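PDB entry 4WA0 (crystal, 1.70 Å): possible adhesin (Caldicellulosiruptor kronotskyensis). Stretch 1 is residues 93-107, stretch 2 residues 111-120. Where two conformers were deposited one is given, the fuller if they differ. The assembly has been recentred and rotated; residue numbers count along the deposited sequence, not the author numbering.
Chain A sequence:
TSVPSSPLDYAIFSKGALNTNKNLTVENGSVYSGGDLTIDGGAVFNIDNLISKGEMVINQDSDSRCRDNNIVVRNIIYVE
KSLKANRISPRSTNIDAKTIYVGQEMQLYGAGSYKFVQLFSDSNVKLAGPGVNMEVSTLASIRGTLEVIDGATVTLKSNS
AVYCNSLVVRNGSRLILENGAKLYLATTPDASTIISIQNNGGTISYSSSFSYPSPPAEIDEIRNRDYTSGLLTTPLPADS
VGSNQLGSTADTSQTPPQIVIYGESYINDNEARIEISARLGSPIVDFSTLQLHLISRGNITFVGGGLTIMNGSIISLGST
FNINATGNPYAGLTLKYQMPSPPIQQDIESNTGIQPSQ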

ATOM      1  N   THR A  93       5.211   3.861  12.696  1.00  9.82           N
ATOM      2  CA  THR A  93       4.778   3.213  11.447  1.00 10.62           C
ATOM      3  C   THR A  93       4.663   1.738  11.689  1.00 11.88           C
ATOM      4  O   THR A  93       5.661   1.030  11.816  1.00 12.37           O
ATOM      5  CB  THR A  93       5.729   3.512  10.287  1.00 10.33           C
ATOM      6  OG1 THR A  93       5.589   4.885   9.954  1.00 10.39           O
ATOM      7  CG2 THR A  93       5.337   2.744   8.999  1.00 10.48           C
ATOM      8  N   ASN A  94       3.444   1.253  11.841  1.00 10.27           N
ATOM      9  CA  ASN A  94       3.237  -0.161  12.099  1.00 10.56           C
ATOM     10  C   ASN A  94       2.743  -0.867  10.841  1.00 10.65           C
ATOM     11  O   ASN A  94       1.826  -0.348  10.183  1.00 10.60           O
ATOM     12  CB  ASN A  94       2.202  -0.310  13.148  1.00 11.93           C
ATOM     13  CG  ASN A  94       2.611   0.459  14.403  1.00 15.18           C
ATOM     14  OD1 ASN A  94       3.666   0.207  14.940  1.00 14.74           O
ATOM     15  ND2 ASN A  94       1.811   1.435  14.807  1.00 17.38           N
ATOM     16  N   ILE A  95       3.358  -1.971  10.495  1.00  9.88           N
ATOM     17  CA  ILE A  95       3.049  -2.669   9.235  1.00 11.05           C
ATOM     18  C   ILE A  95       2.931  -4.115   9.588  1.00 12.56           C
ATOM     19  O   ILE A  95       3.877  -4.667  10.119  1.00 13.62           O
ATOM     20  CB  ILE A  95       4.077  -2.507   8.137  1.00 11.44           C
ATOM     21  CG1 ILE A  95       4.390  -1.026   7.850  1.00 11.76           C
ATOM     22  CG2 ILE A  95       3.602  -3.185   6.903  1.00 12.37           C
ATOM     23  CD1 ILE A  95       5.365  -0.781   6.743  1.00 12.72           C
ATOM     24  N   ASP A  96       1.828  -4.753   9.237  0.65 12.10           N
ATOM     25  CA  ASP A  96       1.642  -6.168   9.507  0.65 13.72           C
ATOM     26  C   ASP A  96       1.146  -6.803   8.226  0.65 12.91           C
ATOM     27  O   ASP A  96      -0.009  -6.490   7.832  0.65 12.06           O
ATOM     28  CB  ASP A  96       0.621  -6.299  10.637  0.65 16.18           C
ATOM     29  CG  ASP A  96       0.458  -7.703  11.115  0.65 20.26           C
ATOM     30  OD1 ASP A  96       0.332  -8.587  10.251  0.65 21.38           O
ATOM     31  OD2 ASP A  96       0.362  -7.917  12.372  0.65 22.96           O
ATOM     32  N   ALA A  97       2.023  -7.568   7.535  1.00 13.04           N
ATOM     33  CA  ALA A  97       1.766  -8.181   6.237  1.00 12.15           C
ATOM     34  C   ALA A  97       2.049  -9.651   6.240  1.00 12.96           C
ATOM     35  O   ALA A  97       2.978 -10.098   6.884  1.00 12.39           O
ATOM     36  CB  ALA A  97       2.553  -7.527   5.092  1.00 13.55           C
ATOM     37  N   LYS A  98       1.292 -10.430   5.467  1.00 11.83           N
ATOM     38  CA  LYS A  98       1.637 -11.827   5.324  1.00 14.07           C
ATOM     39  C   LYS A  98       2.937 -11.932   4.510  1.00 14.04           C
ATOM     40  O   LYS A  98       3.850 -12.626   4.916  1.00 17.73           O
ATOM     41  CB  LYS A  98       0.497 -12.616   4.645  1.00 15.81           C
ATOM     42  CG  LYS A  98       0.767 -14.085   4.442  1.00 22.40           C
ATOM     43  CD  LYS A  98      -0.511 -14.741   3.944  1.00 27.23           C
ATOM     44  CE  LYS A  98      -0.228 -16.079   3.309  1.00 39.04           C
ATOM     45  NZ  LYS A  98       0.610 -15.984   2.078  1.00 47.49           N
ATOM     46  N   THR A  99       3.005 -11.297   3.361  1.00 14.30           N
ATOM     47  CA  THR A  99       4.154 -11.536   2.423  1.00 13.97           C
ATOM     48  C   THR A  99       4.628 -10.151   2.036  1.00 14.30           C
ATOM     49  O   THR A  99       3.810  -9.305   1.762  1.00 14.84           O
ATOM     50  CB  THR A  99       3.764 -12.283   1.194  1.00 15.98           C
ATOM     51  OG1 THR A  99       3.255 -13.603   1.514  1.00 19.04           O
ATOM     52  CG2 THR A  99       4.928 -12.397   0.184  1.00 17.22           C
ATOM     53  N   ILE A 100       5.921  -9.866   2.161  1.00 12.61           N
ATOM     54  CA  ILE A 100       6.465  -8.592   1.621  1.00 12.51           C
ATOM     55  C   ILE A 100       7.609  -8.936   0.674  1.00 13.80           C
ATOM     56  O   ILE A 100       8.455  -9.784   1.023  1.00 13.57           O
ATOM     57  CB  ILE A 100       6.880  -7.602   2.733  1.00 13.50           C
ATOM     58  CG1 ILE A 100       7.437  -6.291   2.151  1.00 15.05           C
ATOM     59  CG2 ILE A 100       7.885  -8.186   3.767  1.00 14.49           C
ATOM     60  CD1 ILE A 100       7.459  -5.142   3.086  1.00 16.07           C
ATOM     61  N   TYR A 101       7.631  -8.312  -0.511  1.00 13.36           N
ATOM     62  CA  TYR A 101       8.730  -8.422  -1.407  1.00 12.92           C
ATOM     63  C   TYR A 101       9.228  -7.027  -1.696  1.00 12.04           C
ATOM     64  O   TYR A 101       8.405  -6.161  -2.019  1.00 12.08           O
ATOM     65  CB  TYR A 101       8.247  -9.057  -2.714  1.00 14.54           C
ATOM     66  CG  TYR A 101       9.219  -8.897  -3.842  1.00 14.20           C
ATOM     67  CD1 TYR A 101      10.450  -9.649  -3.835  1.00 16.39           C
ATOM     68  CD2 TYR A 101       9.064  -7.926  -4.829  1.00 15.85           C
ATOM     69  CE1 TYR A 101      11.402  -9.436  -4.823  1.00 17.71           C
ATOM     70  CE2 TYR A 101      10.010  -7.763  -5.856  1.00 17.33           C
ATOM     71  CZ  TYR A 101      11.172  -8.491  -5.836  1.00 18.65           C
ATOM     72  OH  TYR A 101      12.111  -8.302  -6.851  1.00 23.07           O
ATOM     73  N   VAL A 102      10.541  -6.812  -1.628  1.00 13.24           N
ATOM     74  CA  VAL A 102      11.182  -5.558  -1.999  1.00 13.38           C
ATOM     75  C   VAL A 102      12.319  -5.895  -2.944  1.00 14.75           C
ATOM     76  O   VAL A 102      13.260  -6.627  -2.587  1.00 14.56           O
ATOM     77  CB  VAL A 102      11.663  -4.792  -0.782  1.00 12.43           C
ATOM     78  CG1 VAL A 102      12.297  -3.482  -1.117  1.00 13.19           C
ATOM     79  CG2 VAL A 102      10.517  -4.453   0.175  1.00 12.15           C
ATOM     80  N   GLY A 103      12.286  -5.267  -4.128  1.00 14.44           N
ATOM     81  CA  GLY A 103      13.269  -5.546  -5.174  1.00 15.36           C
ATOM     82  C   GLY A 103      14.607  -4.908  -4.920  1.00 16.58           C
ATOM     83  O   GLY A 103      15.625  -5.470  -5.314  1.00 20.03           O
ATOM     84  N   GLN A 104      14.632  -3.726  -4.320  1.00 14.34           N
ATOM     85  CA  GLN A 104      15.877  -3.052  -3.925  1.00 17.78           C
ATOM     86  C   GLN A 104      15.915  -2.990  -2.363  1.00 18.06           C
ATOM     87  O   GLN A 104      15.697  -3.990  -1.730  1.00 21.67           O
ATOM     88  CB  GLN A 104      16.001  -1.726  -4.649  1.00 17.92           C
ATOM     89  CG  GLN A 104      16.054  -1.916  -6.170  1.00 20.00           C
ATOM     90  CD  GLN A 104      16.025  -0.623  -7.022  1.00 24.82           C
ATOM     91  OE1 GLN A 104      15.844  -0.673  -8.231  1.00 33.45           O
ATOM     92  NE2 GLN A 104      16.234   0.484  -6.417  1.00 31.23           N
ATOM     93  N   GLU A 105      16.272  -1.876  -1.796  1.00 18.95           N
ATOM     94  CA  GLU A 105      16.585  -1.807  -0.389  1.00 21.65           C
ATOM     95  C   GLU A 105      15.336  -1.564   0.453  1.00 18.41           C
ATOM     96  O   GLU A 105      14.371  -0.896  -0.039  1.00 17.18           O
ATOM     97  CB  GLU A 105      17.523  -0.682  -0.188  1.00 26.06           C
ATOM     98  CG  GLU A 105      18.923  -1.051  -0.666  1.00 35.92           C
ATOM     99  CD  GLU A 105      19.913  -0.372   0.215  1.00 44.22           C
ATOM    100  OE1 GLU A 105      19.593   0.759   0.664  1.00 58.85           O
ATOM    101  OE2 GLU A 105      20.980  -0.937   0.492  1.00 40.10           O
HETATM  102  N   MSE A 106      15.247  -2.238   1.595  0.55 15.73           N
HETATM  103  CA  MSE A 106      14.216  -1.979   2.606  0.55 13.21           C
HETATM  104  C   MSE A 106      14.854  -1.179   3.688  0.55 13.07           C
HETATM  105  O   MSE A 106      15.737  -1.689   4.367  0.55 10.66           O
HETATM  106  CB  MSE A 106      13.611  -3.240   3.190  0.55 14.98           C
HETATM  107  CG  MSE A 106      12.529  -2.822   4.177  0.55 16.68           C
HETATM  108 SE   MSE A 106      11.561  -4.350   4.966  0.55 21.84          SE
HETATM  109  CE  MSE A 106      11.497  -5.708   3.516  0.55 20.17           C
ATOM    110  N   GLN A 107      14.447   0.089   3.850  0.55 11.96           N
ATOM    111  CA  GLN A 107      15.061   0.984   4.839  0.55 13.04           C
ATOM    112  C   GLN A 107      14.015   1.418   5.867  0.55 11.90           C
ATOM    113  O   GLN A 107      13.065   2.129   5.493  0.55 12.16           O
ATOM    114  CB  GLN A 107      15.678   2.188   4.144  0.55 16.10           C
ATOM    115  CG  GLN A 107      17.027   1.865   3.506  0.55 19.83           C
ATOM    116  CD  GLN A 107      17.677   3.076   2.867  0.55 22.94           C
ATOM    117  OE1 GLN A 107      17.465   4.195   3.295  0.55 29.17           O
ATOM    118  NE2 GLN A 107      18.479   2.848   1.843  0.55 28.42           N
ATOM    119  N   ALA A 111      10.208   4.556  13.925  1.00 10.65           N
ATOM    120  CA  ALA A 111       9.778   3.644  14.962  1.00 10.01           C
ATOM    121  C   ALA A 111       8.469   2.957  14.606  1.00 11.04           C
ATOM    122  O   ALA A 111       7.658   3.548  13.940  1.00 11.69           O
ATOM    123  CB  ALA A 111       9.596   4.399  16.238  1.00 11.08           C
ATOM    124  N   GLY A 112       8.285   1.737  15.069  1.00 11.28           N
ATOM    125  CA  GLY A 112       7.106   1.002  14.779  1.00 12.13           C
ATOM    126  C   GLY A 112       7.332  -0.482  14.889  1.00 11.59           C
ATOM    127  O   GLY A 112       8.451  -0.931  15.044  1.00 10.95           O
ATOM    128  N   SER A 113       6.220  -1.202  14.804  1.00 11.66           N
ATOM    129  CA  SER A 113       6.219  -2.647  14.831  1.00 11.95           C
ATOM    130  C   SER A 113       5.930  -3.161  13.381  1.00 11.60           C
ATOM    131  O   SER A 113       4.827  -2.877  12.815  1.00 11.33           O
ATOM    132  CB  SER A 113       5.180  -3.150  15.804  1.00 14.41           C
ATOM    133  OG  SER A 113       5.140  -4.573  15.812  1.00 19.98           O
ATOM    134  N   TYR A 114       6.939  -3.805  12.832  1.00 10.25           N
ATOM    135  CA  TYR A 114       6.890  -4.331  11.477  1.00 11.20           C
ATOM    136  C   TYR A 114       6.858  -5.836  11.581  1.00 12.68           C
ATOM    137  O   TYR A 114       7.890  -6.464  11.928  1.00 12.95           O
ATOM    138  CB  TYR A 114       8.064  -3.795  10.675  1.00 10.94           C
ATOM    139  CG  TYR A 114       8.258  -2.296  10.617  1.00  9.64           C
ATOM    140  CD1 TYR A 114       8.920  -1.595  11.643  1.00 10.37           C
ATOM    141  CD2 TYR A 114       7.823  -1.560   9.529  1.00 10.51           C
ATOM    142  CE1 TYR A 114       9.079  -0.225  11.556  1.00  9.56           C
ATOM    143  CE2 TYR A 114       8.036  -0.212   9.446  1.00  9.99           C
ATOM    144  CZ  TYR A 114       8.635   0.456  10.454  1.00  9.67           C
ATOM    145  OH  TYR A 114       8.792   1.817  10.335  1.00 10.43           O
ATOM    146  N   LYS A 115       5.714  -6.462  11.249  1.00 12.02           N
ATOM    147  CA  LYS A 115       5.525  -7.892  11.446  1.00 11.90           C
ATOM    148  C   LYS A 115       5.182  -8.547  10.109  1.00 11.58           C
ATOM    149  O   LYS A 115       4.265  -8.110   9.429  1.00 12.02           O
ATOM    150  CB  LYS A 115       4.376  -8.186  12.431  1.00 14.14           C
ATOM    151  CG  LYS A 115       4.608  -7.567  13.788  1.00 18.38           C
ATOM    152  CD  LYS A 115       3.503  -8.081  14.744  1.00 23.80           C
ATOM    153  CE  LYS A 115       3.612  -7.503  16.148  1.00 30.27           C
ATOM    154  NZ  LYS A 115       2.804  -6.245  16.121  1.00 35.29           N
ATOM    155  N   PHE A 116       6.022  -9.486   9.697  1.00 10.93           N
ATOM    156  CA  PHE A 116       5.907 -10.167   8.416  1.00 11.45           C
ATOM    157  C   PHE A 116       5.873 -11.659   8.659  1.00 12.29           C
ATOM    158  O   PHE A 116       6.683 -12.178   9.405  1.00 13.18           O
ATOM    159  CB  PHE A 116       7.053  -9.783   7.515  1.00 12.56           C
ATOM    160  CG  PHE A 116       7.155  -8.266   7.293  1.00 12.75           C
ATOM    161  CD1 PHE A 116       6.077  -7.573   6.774  1.00 13.31           C
ATOM    162  CD2 PHE A 116       8.309  -7.540   7.613  1.00 12.97           C
ATOM    163  CE1 PHE A 116       6.140  -6.194   6.620  1.00 14.11           C
ATOM    164  CE2 PHE A 116       8.399  -6.183   7.412  1.00 14.17           C
ATOM    165  CZ  PHE A 116       7.303  -5.501   6.927  1.00 13.94           C
ATOM    166  N   VAL A 117       5.005 -12.367   7.968  1.00 11.49           N
ATOM    167  CA  VAL A 117       5.109 -13.819   7.924  1.00 11.98           C
ATOM    168  C   VAL A 117       6.263 -14.248   7.049  1.00 12.25           C
ATOM    169  O   VAL A 117       7.127 -15.029   7.528  1.00 12.68           O
ATOM    170  CB  VAL A 117       3.772 -14.478   7.536  1.00 13.22           C
ATOM    171  CG1 VAL A 117       3.934 -15.983   7.424  1.00 12.83           C
ATOM    172  CG2 VAL A 117       2.653 -14.085   8.464  1.00 13.25           C
ATOM    173  N   GLN A 118       6.336 -13.761   5.802  1.00 13.34           N
ATOM    174  CA  GLN A 118       7.451 -14.049   4.924  1.00 13.46           C
ATOM    175  C   GLN A 118       7.910 -12.779   4.277  1.00 14.32           C
ATOM    176  O   GLN A 118       7.106 -11.945   3.855  1.00 14.84           O
ATOM    177  CB  GLN A 118       7.192 -15.161   3.938  1.00 19.22           C
ATOM    178  CG  GLN A 118       5.953 -15.063   3.177  1.00 22.01           C
ATOM    179  CD  GLN A 118       5.704 -16.232   2.232  1.00 24.73           C
ATOM    180  OE1 GLN A 118       6.314 -17.315   2.311  1.00 26.40           O
ATOM    181  NE2 GLN A 118       4.745 -16.030   1.345  1.00 24.56           N
ATOM    182  N   LEU A 119       9.212 -12.605   4.304  0.67 12.28           N
ATOM    183  CA  LEU A 119       9.911 -11.454   3.727  0.67 11.22           C
ATOM    184  C   LEU A 119      10.888 -11.923   2.661  0.67 12.80           C
ATOM    185  O   LEU A 119      11.707 -12.851   2.857  0.67 11.26           O
ATOM    186  CB  LEU A 119      10.670 -10.745   4.861  0.67 11.75           C
ATOM    187  CG  LEU A 119      11.414  -9.469   4.494  0.67 11.10           C
ATOM    188  CD1 LEU A 119      11.448  -8.531   5.659  0.67 11.22           C
ATOM    189  CD2 LEU A 119      12.818  -9.738   3.961  0.67 11.21           C
ATOM    190  N   PHE A 120      10.881 -11.220   1.532  1.00 12.84           N
ATOM    191  CA  PHE A 120      11.833 -11.485   0.438  1.00 13.34           C
ATOM    192  C   PHE A 120      12.396 -10.201  -0.004  1.00 14.32           C
ATOM    193  O   PHE A 120      11.605  -9.311  -0.397  1.00 14.31           O
ATOM    194  CB  PHE A 120      11.117 -12.129  -0.738  1.00 13.93           C
ATOM    195  CG  PHE A 120      10.566 -13.479  -0.451  1.00 15.02           C
ATOM    196  CD1 PHE A 120       9.299 -13.633   0.071  1.00 17.71           C
ATOM    197  CD2 PHE A 120      11.330 -14.610  -0.693  1.00 17.90           C
ATOM    198  CE1 PHE A 120       8.824 -14.886   0.381  1.00 20.62           C
ATOM    199  CE2 PHE A 120      10.853 -15.869  -0.372  1.00 18.06           C
ATOM    200  CZ  PHE A 120       9.612 -15.990   0.189  1.00 18.56           C
TER
HETATM  201  O   HOH W   1      -0.234  -6.496  15.008  0.80 42.30           O

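The two stretches run parallel and turn the same corner together: the chain bends at Lys98 in one and at Val117 and Gln118 in the other, yet the pairing goes on in register from Thr93 beside Gly112 to Tyr101 beside Phe120. From Ile95 to the corner the backbone ladder alternates. Ile95 N donates to Ser113 O (2.9 Å), Lys115 N to Ile95 O (2.8 Å), and Ala97 N to Lys115 O (3.0 Å). At the bend Gln118 N reaches Lys98 O (2.9 Å); beyond it Ile100 N binds Gln118 O and Phe120 N binds Ile100 O, both at 2.9 Å.

Side chains add bonds of their own. Asn94 OD1 accepts from Ser113 N at 2.9 Å, so an amide side chain does work usually left to a backbone carbonyl. At the corner, Gln118 NE2 donates to Thr99 OG1 (2.9 Å), joining neighbours on one face of the sheet. Gly112 is required where it sits: its backbone angles would jam a CB against the preceding carbonyl, and that CB would also clash with Thr93 O.

The face carrying Ile95, Ala97, Ile100, Tyr114, Phe116 and Leu119 is buried and mostly apolar. Phe116 is its hub. Ile100 CG2 packs over the ring face, 3.6 Å from Phe116 CD1, while small Ala97 meets the ring edge, its CB 3.9 Å from Phe116 CD1. Ile100, from beyond the corner, thus closes on an aromatic from before it. The selenomethionine Met106 reaches in with a long, flexible side chain, setting CE 3.5 Å from Leu119 CD1.

The opposite face before the corner is more exposed and suits charge. A water there donates to Asp96 OD2 (3.1 Å) and accepts from Lys115 NZ (3.2 Å), bridging the pair, and Lys115 NZ also donates to Ser113 OG at 2.9 Å.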